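Local coordinates for protein methylglyoxal reductase (NADPH-dependent) (Candida albicans SC5314, PDB 6KWS) that probably reduces methylglyoxal and related carbonyl compounds with NADPH as hydride donor, as a member of the dihydroflavonol-4-reductase subfamily, at residues Q259-S265 against K311-L316; I143-D147 against D308-S312. The protein carries 1 engineered substitution. All coordinates share one frame; numbering follows the deposited sequence.

Contact 1: residues Q259-S265 against K311-L316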
ATOM      1  N   GLN A 259      -9.203   5.635 -13.051  1.00 45.32           N
ATOM      2  CA  GLN A 259      -7.828   5.305 -13.381  1.00 48.71           C
ATOM      3  C   GLN A 259      -7.284   4.267 -12.406  1.00 46.19           C
ATOM      4  O   GLN A 259      -7.676   4.226 -11.234  1.00 42.29           O
ATOM      5  CB  GLN A 259      -6.924   6.546 -13.358  1.00 49.60           C
ATOM      6  CG  GLN A 259      -7.273   7.597 -14.402  1.00 52.93           C
ATOM      7  CD  GLN A 259      -7.433   7.021 -15.798  1.00 51.83           C
ATOM      8  OE1 GLN A 259      -6.609   6.245 -16.270  1.00 52.99           O
ATOM      9  NE2 GLN A 259      -8.528   7.374 -16.450  1.00 55.90           N
ATOM     10  N   ARG A 260      -6.393   3.414 -12.921  1.00 43.85           N
ATOM     11  CA  ARG A 260      -5.496   2.597 -12.109  1.00 39.44           C
ATOM     12  C   ARG A 260      -4.136   3.274 -12.106  1.00 40.55           C
ATOM     13  O   ARG A 260      -3.517   3.418 -13.163  1.00 47.54           O
ATOM     14  CB  ARG A 260      -5.336   1.194 -12.668  1.00 38.11           C
ATOM     15  CG  ARG A 260      -6.576   0.377 -12.761  1.00 37.35           C
ATOM     16  CD  ARG A 260      -6.189  -0.868 -13.520  1.00 33.55           C
ATOM     17  NE  ARG A 260      -5.777  -1.959 -12.645  1.00 37.28           N
ATOM     18  CZ  ARG A 260      -4.923  -2.912 -13.007  1.00 41.99           C
ATOM     19  NH1 ARG A 260      -4.373  -2.887 -14.222  1.00 35.22           N
ATOM     20  NH2 ARG A 260      -4.614  -3.888 -12.153  1.00 39.75           N
ATOM     21  N   ILE A 261      -3.664   3.683 -10.938  1.00 33.84           N
ATOM     22  CA  ILE A 261      -2.439   4.456 -10.856  1.00 36.61           C
ATOM     23  C   ILE A 261      -1.339   3.546 -10.327  1.00 38.08           C
ATOM     24  O   ILE A 261      -1.412   3.045  -9.197  1.00 37.46           O
ATOM     25  CB  ILE A 261      -2.623   5.718 -10.001  1.00 34.08           C
ATOM     26  CG1 ILE A 261      -3.572   6.680 -10.708  1.00 36.24           C
ATOM     27  CG2 ILE A 261      -1.352   6.463  -9.903  1.00 38.49           C
ATOM     28  CD1 ILE A 261      -4.689   7.170  -9.852  1.00 43.82           C
ATOM     29  N   LEU A 262      -0.331   3.317 -11.154  1.00 37.21           N
ATOM     30  CA  LEU A 262       0.811   2.507 -10.754  1.00 41.32           C
ATOM     31  C   LEU A 262       1.771   3.359  -9.917  1.00 41.86           C
ATOM     32  O   LEU A 262       2.160   4.464 -10.325  1.00 46.45           O
ATOM     33  CB  LEU A 262       1.488   1.945 -12.002  1.00 39.03           C
ATOM     34  CG  LEU A 262       2.169   0.583 -11.984  1.00 42.27           C
ATOM     35  CD1 LEU A 262       2.595   0.175 -13.417  1.00 39.96           C
ATOM     36  CD2 LEU A 262       3.364   0.637 -11.058  1.00 45.13           C
ATOM     37  N   LEU A 263       2.140   2.867  -8.738  1.00 33.45           N
ATOM     38  CA  LEU A 263       3.074   3.580  -7.878  1.00 32.72           C
ATOM     39  C   LEU A 263       4.346   2.766  -7.778  1.00 35.68           C
ATOM     40  O   LEU A 263       4.402   1.750  -7.071  1.00 31.61           O
ATOM     41  CB  LEU A 263       2.486   3.887  -6.508  1.00 31.67           C
ATOM     42  CG  LEU A 263       2.175   5.366  -6.719  1.00 39.83           C
ATOM     43  CD1 LEU A 263       0.783   5.538  -7.323  1.00 40.52           C
ATOM     44  CD2 LEU A 263       2.421   6.247  -5.522  1.00 37.64           C
ATOM     45  N   ASN A 264       5.359   3.222  -8.512  1.00 39.44           N
ATOM     46  CA  ASN A 264       6.662   2.586  -8.502  1.00 33.34           C
ATOM     47  C   ASN A 264       7.725   3.633  -8.790  1.00 35.72           C
ATOM     48  O   ASN A 264       7.648   4.361  -9.783  1.00 43.49           O
ATOM     49  CB  ASN A 264       6.741   1.451  -9.520  1.00 30.73           C
ATOM     50  CG  ASN A 264       8.069   0.711  -9.446  1.00 32.23           C
ATOM     51  OD1 ASN A 264       8.250  -0.162  -8.613  1.00 32.12           O
ATOM     52  ND2 ASN A 264       9.002   1.074 -10.307  1.00 30.38           N
ATOM     53  N   SER A 265       8.712   3.697  -7.912  1.00 31.47           N
ATOM     54  CA  SER A 265       9.847   4.580  -8.053  1.00 29.69           C
ATOM     55  C   SER A 265      11.046   3.944  -8.758  1.00 32.54           C
ATOM     56  O   SER A 265      11.894   4.667  -9.285  1.00 36.15           O
ATOM     57  CB  SER A 265      10.277   5.045  -6.667  1.00 32.06           C
ATOM     58  OG  SER A 265      11.203   6.110  -6.759  1.00 45.97           O
ATOM     59  N   LYS A 311       2.146   7.477 -17.522  1.00 44.12           N
ATOM     60  CA  LYS A 311       0.838   8.094 -17.364  1.00 42.86           C
ATOM     61  C   LYS A 311       0.501   8.314 -15.891  1.00 47.23           C
ATOM     62  O   LYS A 311      -0.050   9.360 -15.518  1.00 46.84           O
ATOM     63  CB  LYS A 311      -0.208   7.231 -18.067  1.00 43.72           C
ATOM     64  CG  LYS A 311      -1.641   7.555 -17.710  1.00 51.74           C
ATOM     65  CD  LYS A 311      -2.200   6.557 -16.691  1.00 53.58           C
ATOM     66  CE  LYS A 311      -3.707   6.605 -16.711  1.00 60.10           C
ATOM     67  NZ  LYS A 311      -4.212   8.025 -16.615  1.00 64.76           N
ATOM     68  N   SER A 312       0.849   7.352 -15.032  1.00 47.69           N
ATOM     69  CA  SER A 312       0.663   7.553 -13.598  1.00 44.99           C
ATOM     70  C   SER A 312       1.494   8.729 -13.088  1.00 44.96           C
ATOM     71  O   SER A 312       1.004   9.556 -12.313  1.00 47.16           O
ATOM     72  CB  SER A 312       1.014   6.272 -12.841  1.00 45.13           C
ATOM     73  OG  SER A 312       0.092   5.239 -13.126  1.00 39.88           O
ATOM     74  N   ARG A 313       2.748   8.837 -13.527  1.00 44.96           N
ATOM     75  CA  ARG A 313       3.576   9.968 -13.109  1.00 48.83           C
ATOM     76  C   ARG A 313       3.042  11.301 -13.625  1.00 50.00           C
ATOM     77  O   ARG A 313       3.173  12.328 -12.942  1.00 49.25           O
ATOM     78  CB  ARG A 313       4.996   9.766 -13.586  1.00 45.11           C
ATOM     79  CG  ARG A 313       5.556   8.475 -13.110  1.00 49.47           C
ATOM     80  CD  ARG A 313       6.675   8.609 -12.184  1.00 53.96           C
ATOM     81  NE  ARG A 313       7.597   7.491 -12.348  1.00 61.80           N
ATOM     82  CZ  ARG A 313       8.746   7.330 -11.705  1.00 57.63           C
ATOM     83  NH1 ARG A 313       9.127   8.241 -10.842  1.00 62.41           N
ATOM     84  NH2 ARG A 313       9.484   6.257 -11.938  1.00 62.65           N
ATOM     85  N   GLU A 314       2.486  11.319 -14.838  1.00 50.16           N
ATOM     86  CA  GLU A 314       1.835  12.531 -15.312  1.00 52.11           C
ATOM     87  C   GLU A 314       0.607  12.842 -14.476  1.00 51.33           C
ATOM     88  O   GLU A 314       0.325  14.008 -14.178  1.00 54.16           O
ATOM     89  CB  GLU A 314       1.439  12.391 -16.783  1.00 55.87           C
ATOM     90  CG  GLU A 314       2.594  12.158 -17.759  1.00 61.06           C
ATOM     91  CD  GLU A 314       2.127  12.146 -19.222  1.00 75.29           C
ATOM     92  OE1 GLU A 314       0.893  12.197 -19.478  1.00 69.17           O
ATOM     93  OE2 GLU A 314       3.005  12.074 -20.114  1.00 81.17           O
ATOM     94  N   LEU A 315      -0.139  11.813 -14.095  1.00 46.91           N
ATOM     95  CA  LEU A 315      -1.360  12.046 -13.347  1.00 45.64           C
ATOM     96  C   LEU A 315      -1.062  12.672 -11.992  1.00 51.62           C
ATOM     97  O   LEU A 315      -1.846  13.496 -11.501  1.00 48.94           O
ATOM     98  CB  LEU A 315      -2.100  10.723 -13.206  1.00 46.26           C
ATOM     99  CG  LEU A 315      -3.611  10.729 -13.094  1.00 51.73           C
ATOM    100  CD1 LEU A 315      -4.245  11.790 -13.981  1.00 51.29           C
ATOM    101  CD2 LEU A 315      -4.085   9.339 -13.480  1.00 54.01           C
ATOM    102  N   LEU A 316       0.087  12.331 -11.396  1.00 54.37           N
ATOM    103  CA  LEU A 316       0.409  12.747 -10.032  1.00 51.99           C
ATOM    104  C   LEU A 316       1.237  14.024 -10.012  1.00 48.28           C
ATOM    105  O   LEU A 316       1.038  14.883  -9.152  1.00 50.72           O
ATOM    106  CB  LEU A 316       1.150  11.625  -9.291  1.00 49.89           C
ATOM    107  CG  LEU A 316       0.345  10.334  -9.364  1.00 51.66           C
ATOM    108  CD1 LEU A 316       1.092   9.157  -8.762  1.00 43.91           C
ATOM    109  CD2 LEU A 316      -1.049  10.510  -8.725  1.00 46.09           C
TER
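Leu262 and Ser312 make the polar link between strand 260-263 and helix 311-316. The amide N of Leu262 donates to Ser312 OG over 2.8 Å, bent to an N-H...O angle of 145°. OG stands beside its own backbone N (chi1 -67°) on a CB directed at the strand. It is held from two directions, since it accepts from the strand amide and donates to Glu145 OE1, so both its hydrogen and an acceptor site are used and the rotation of the hydroxyl is fixed. The closest CA atoms are those of Ile261 and Ser312, and the two axes pass 7.5 Å apart at 98°, so the helix lies nearly perpendicular to the strand and meets it over a short length.

Apolar contacts flank that bond. Leu315 CD2 reaches Ile261 CG1 at 3.9 Å, the two side chains meeting at about a right angle, and it also lies 3.7 Å from Gln259 CG. The other branch of the isoleucine, CG2, packs 3.8 Å from Leu316 CD1. That same methyl touches Leu263 CD1 at 3.9 Å, which makes Leu316 a bridge between two strand residues.

Polar groups close both ends. Gln259 OE1 lies 3.0 Å from Lys311 NZ, after the lysine chain has bent at chi2 and chi4. Asn264 O sits above one face of the Arg313 guanidinium, 3.4 Å from NH2, while the NE of that arginine forms a salt bridge with Asp309.

Around this contact, strand 260-269 pairs with strand 188-194 through backbone bonds from Ile261 to Thr191 and Asn193. Helix 240-252 offers Ala246 to both Leu263 and Leu316, so it touches both partners of the contact.

Contact 2: residues I143-D147 against D308-S312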
ATOM      1  N   ILE A 143       5.622  -3.068 -18.749  1.00 40.68           N
ATOM      2  CA  ILE A 143       4.420  -3.229 -17.932  1.00 40.06           C
ATOM      3  C   ILE A 143       3.847  -1.865 -17.574  1.00 42.36           C
ATOM      4  O   ILE A 143       4.562  -1.011 -17.031  1.00 42.85           O
ATOM      5  CB  ILE A 143       4.695  -4.030 -16.659  1.00 37.64           C
ATOM      6  CG1 ILE A 143       5.217  -5.418 -17.014  1.00 39.60           C
ATOM      7  CG2 ILE A 143       3.424  -4.114 -15.842  1.00 39.17           C
ATOM      8  CD1 ILE A 143       5.422  -6.325 -15.800  1.00 40.28           C
ATOM      9  N   THR A 144       2.546  -1.683 -17.845  1.00 41.72           N
ATOM     10  CA  THR A 144       1.818  -0.418 -17.703  1.00 44.66           C
ATOM     11  C   THR A 144       0.537  -0.637 -16.903  1.00 41.00           C
ATOM     12  O   THR A 144       0.189  -1.760 -16.526  1.00 39.98           O
ATOM     13  CB  THR A 144       1.451   0.186 -19.068  1.00 41.84           C
ATOM     14  OG1 THR A 144       0.414  -0.611 -19.666  1.00 41.07           O
ATOM     15  CG2 THR A 144       2.684   0.250 -19.994  1.00 36.37           C
ATOM     16  N   GLU A 145      -0.196   0.455 -16.686  1.00 41.37           N
ATOM     17  CA  GLU A 145      -1.443   0.400 -15.934  1.00 38.49           C
ATOM     18  C   GLU A 145      -2.502  -0.485 -16.600  1.00 41.57           C
ATOM     19  O   GLU A 145      -3.462  -0.897 -15.933  1.00 39.51           O
ATOM     20  CB  GLU A 145      -1.980   1.818 -15.744  1.00 35.38           C
ATOM     21  CG  GLU A 145      -1.025   2.779 -15.037  1.00 42.59           C
ATOM     22  CD  GLU A 145      -0.024   3.487 -15.966  1.00 49.78           C
ATOM     23  OE1 GLU A 145       0.701   4.400 -15.477  1.00 48.51           O
ATOM     24  OE2 GLU A 145       0.044   3.137 -17.171  1.00 51.28           O
ATOM     25  N   LYS A 146      -2.358  -0.794 -17.894  1.00 38.16           N
ATOM     26  CA  LYS A 146      -3.346  -1.638 -18.553  1.00 34.79           C
ATOM     27  C   LYS A 146      -3.110  -3.115 -18.332  1.00 35.25           C
ATOM     28  O   LYS A 146      -4.046  -3.897 -18.499  1.00 41.95           O
ATOM     29  CB  LYS A 146      -3.366  -1.368 -20.053  1.00 39.79           C
ATOM     30  CG  LYS A 146      -3.171   0.078 -20.373  1.00 43.78           C
ATOM     31  CD  LYS A 146      -4.220   0.609 -21.295  1.00 44.65           C
ATOM     32  CE  LYS A 146      -3.852   2.019 -21.698  1.00 56.66           C
ATOM     33  NZ  LYS A 146      -4.825   2.636 -22.628  1.00 66.99           N
ATOM     34  N   ASP A 147      -1.892  -3.514 -17.975  1.00 38.43           N
ATOM     35  CA  ASP A 147      -1.588  -4.919 -17.742  1.00 35.91           C
ATOM     36  C   ASP A 147      -2.292  -5.439 -16.491  1.00 34.71           C
ATOM     37  O   ASP A 147      -2.396  -4.743 -15.479  1.00 36.91           O
ATOM     38  CB  ASP A 147      -0.078  -5.114 -17.617  1.00 39.63           C
ATOM     39  CG  ASP A 147       0.639  -5.008 -18.956  1.00 49.56           C
ATOM     40  OD1 ASP A 147       0.999  -3.876 -19.382  1.00 47.49           O
ATOM     41  OD2 ASP A 147       0.816  -6.068 -19.595  1.00 55.37           O
ATOM     42  N   ASP A 308       6.528   0.796 -16.875  1.00 41.41           N
ATOM     43  CA  ASP A 308       6.311   2.061 -17.573  1.00 45.25           C
ATOM     44  C   ASP A 308       5.128   2.775 -16.930  1.00 43.66           C
ATOM     45  O   ASP A 308       3.980   2.601 -17.348  1.00 45.49           O
ATOM     46  CB  ASP A 308       6.084   1.849 -19.061  1.00 46.15           C
ATOM     47  CG  ASP A 308       5.882   3.150 -19.802  1.00 47.75           C
ATOM     48  OD1 ASP A 308       6.159   4.216 -19.208  1.00 47.76           O
ATOM     49  OD2 ASP A 308       5.455   3.106 -20.978  1.00 57.87           O
ATOM     50  N   ASP A 309       5.421   3.605 -15.925  1.00 42.37           N
ATOM     51  CA  ASP A 309       4.405   4.346 -15.187  1.00 41.75           C
ATOM     52  C   ASP A 309       4.304   5.802 -15.639  1.00 44.73           C
ATOM     53  O   ASP A 309       3.896   6.665 -14.851  1.00 44.98           O
ATOM     54  CB  ASP A 309       4.660   4.254 -13.676  1.00 45.62           C
ATOM     55  CG  ASP A 309       6.009   4.861 -13.239  1.00 51.01           C
ATOM     56  OD1 ASP A 309       7.008   4.756 -13.982  1.00 49.13           O
ATOM     57  OD2 ASP A 309       6.067   5.429 -12.122  1.00 53.83           O
ATOM     58  N   THR A 310       4.623   6.081 -16.911  1.00 45.65           N
ATOM     59  CA  THR A 310       4.588   7.453 -17.422  1.00 45.94           C
ATOM     60  C   THR A 310       3.247   8.125 -17.138  1.00 46.73           C
ATOM     61  O   THR A 310       3.197   9.208 -16.547  1.00 46.43           O
ATOM     62  CB  THR A 310       4.890   7.463 -18.923  1.00 42.72           C
ATOM     63  OG1 THR A 310       5.967   6.562 -19.189  1.00 51.71           O
ATOM     64  CG2 THR A 310       5.317   8.836 -19.371  1.00 41.16           C
ATOM     65  N   LYS A 311       2.146   7.477 -17.522  1.00 44.12           N
ATOM     66  CA  LYS A 311       0.838   8.094 -17.364  1.00 42.86           C
ATOM     67  C   LYS A 311       0.501   8.314 -15.891  1.00 47.23           C
ATOM     68  O   LYS A 311      -0.050   9.360 -15.518  1.00 46.84           O
ATOM     69  CB  LYS A 311      -0.208   7.231 -18.067  1.00 43.72           C
ATOM     70  CG  LYS A 311      -1.641   7.555 -17.710  1.00 51.74           C
ATOM     71  CD  LYS A 311      -2.200   6.557 -16.691  1.00 53.58           C
ATOM     72  CE  LYS A 311      -3.707   6.605 -16.711  1.00 60.10           C
ATOM     73  NZ  LYS A 311      -4.212   8.025 -16.615  1.00 64.76           N
ATOM     74  N   SER A 312       0.849   7.352 -15.032  1.00 47.69           N
ATOM     75  CA  SER A 312       0.663   7.553 -13.598  1.00 44.99           C
ATOM     76  C   SER A 312       1.494   8.729 -13.088  1.00 44.96           C
ATOM     77  O   SER A 312       1.004   9.556 -12.313  1.00 47.16           O
ATOM     78  CB  SER A 312       1.014   6.272 -12.841  1.00 45.13           C
ATOM     79  OG  SER A 312       0.092   5.239 -13.126  1.00 39.88           O
TER
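Glu145 OE1 is gripped by two donors from one residue: Ser312 OG at 2.6 Å and the backbone N of Ser312 at 3.0 Å. Both fall in the first turn of helix 310-316, so the loop that follows strand 142-143 places a carboxylate at the N-terminal end of a helix, beside a two-stranded parallel sheet. The hydroxyl donor uses the anti lone pair of OE1, whereas the amide arrives from above the carboxylate plane, 37° out of it and with an N-H...O angle of 138°. Two donors from different directions restrain the rotation of the group. The helix end would probably favour the negative charge. The bend at chi2 (86°) turns the end of the glutamate so that its carboxylate faces this turn.

The aliphatic part of Lys311 packs against the carboxylate: its CD lies 3.8 Å from Glu145 OE1, while its ammonium leads away. Asp309 stands at the N-cap position, but its side chain makes no capping bond.

Backbone pairing provides the second link. Asp308 N donates to Ile143 O over 2.7 Å, and Ile143 also pairs with Thr306, so one residue bonds two positions of the partner chain, as in a parallel pair. Here the side chains of Thr144 and Asp308 lie side by side and point the same way, with Thr144 CG2 3.9 Å from Asp308 CB.

The loop carrying Glu145 is itself braced. A type I beta turn joins Thr144 to Asp147, with Asp147 N bonded to Thr144 O at 3.1 Å. Thr144 N in turn donates to Asp147 OD1, whose partner oxygen OD2 is salt-bridged to Lys135. Thr144 also forms an ST turn: its OG1 accepts from Lys146 N at 3.3 Å.

Overall arrangement
Contact 1 and contact 2 have centres 7 Å apart on one side of the chain's centre, and both end on helix 310-316, sharing Lys311 and Ser312. Along the chain, loop 143-147 comes first, then 259-265 on strand 260-269, parallel to 188-194 and antiparallel to 234-239 in the nine-stranded Rossmann-type sheet, then 308-316. The helix thus ties the sheet to the small parallel pair 142-143/306-307. A direct link closes the triangle: Arg260, its NE salt-bridged to Glu172, probably bonds through NH1 to Glu145 O at 2.8 Å and Asp147 O at 3.0 Å. Contact 2 lies away from the NADPH-binding residues, whereas Leu263 of contact 1 has its side chain about 7 Å from that of Val197.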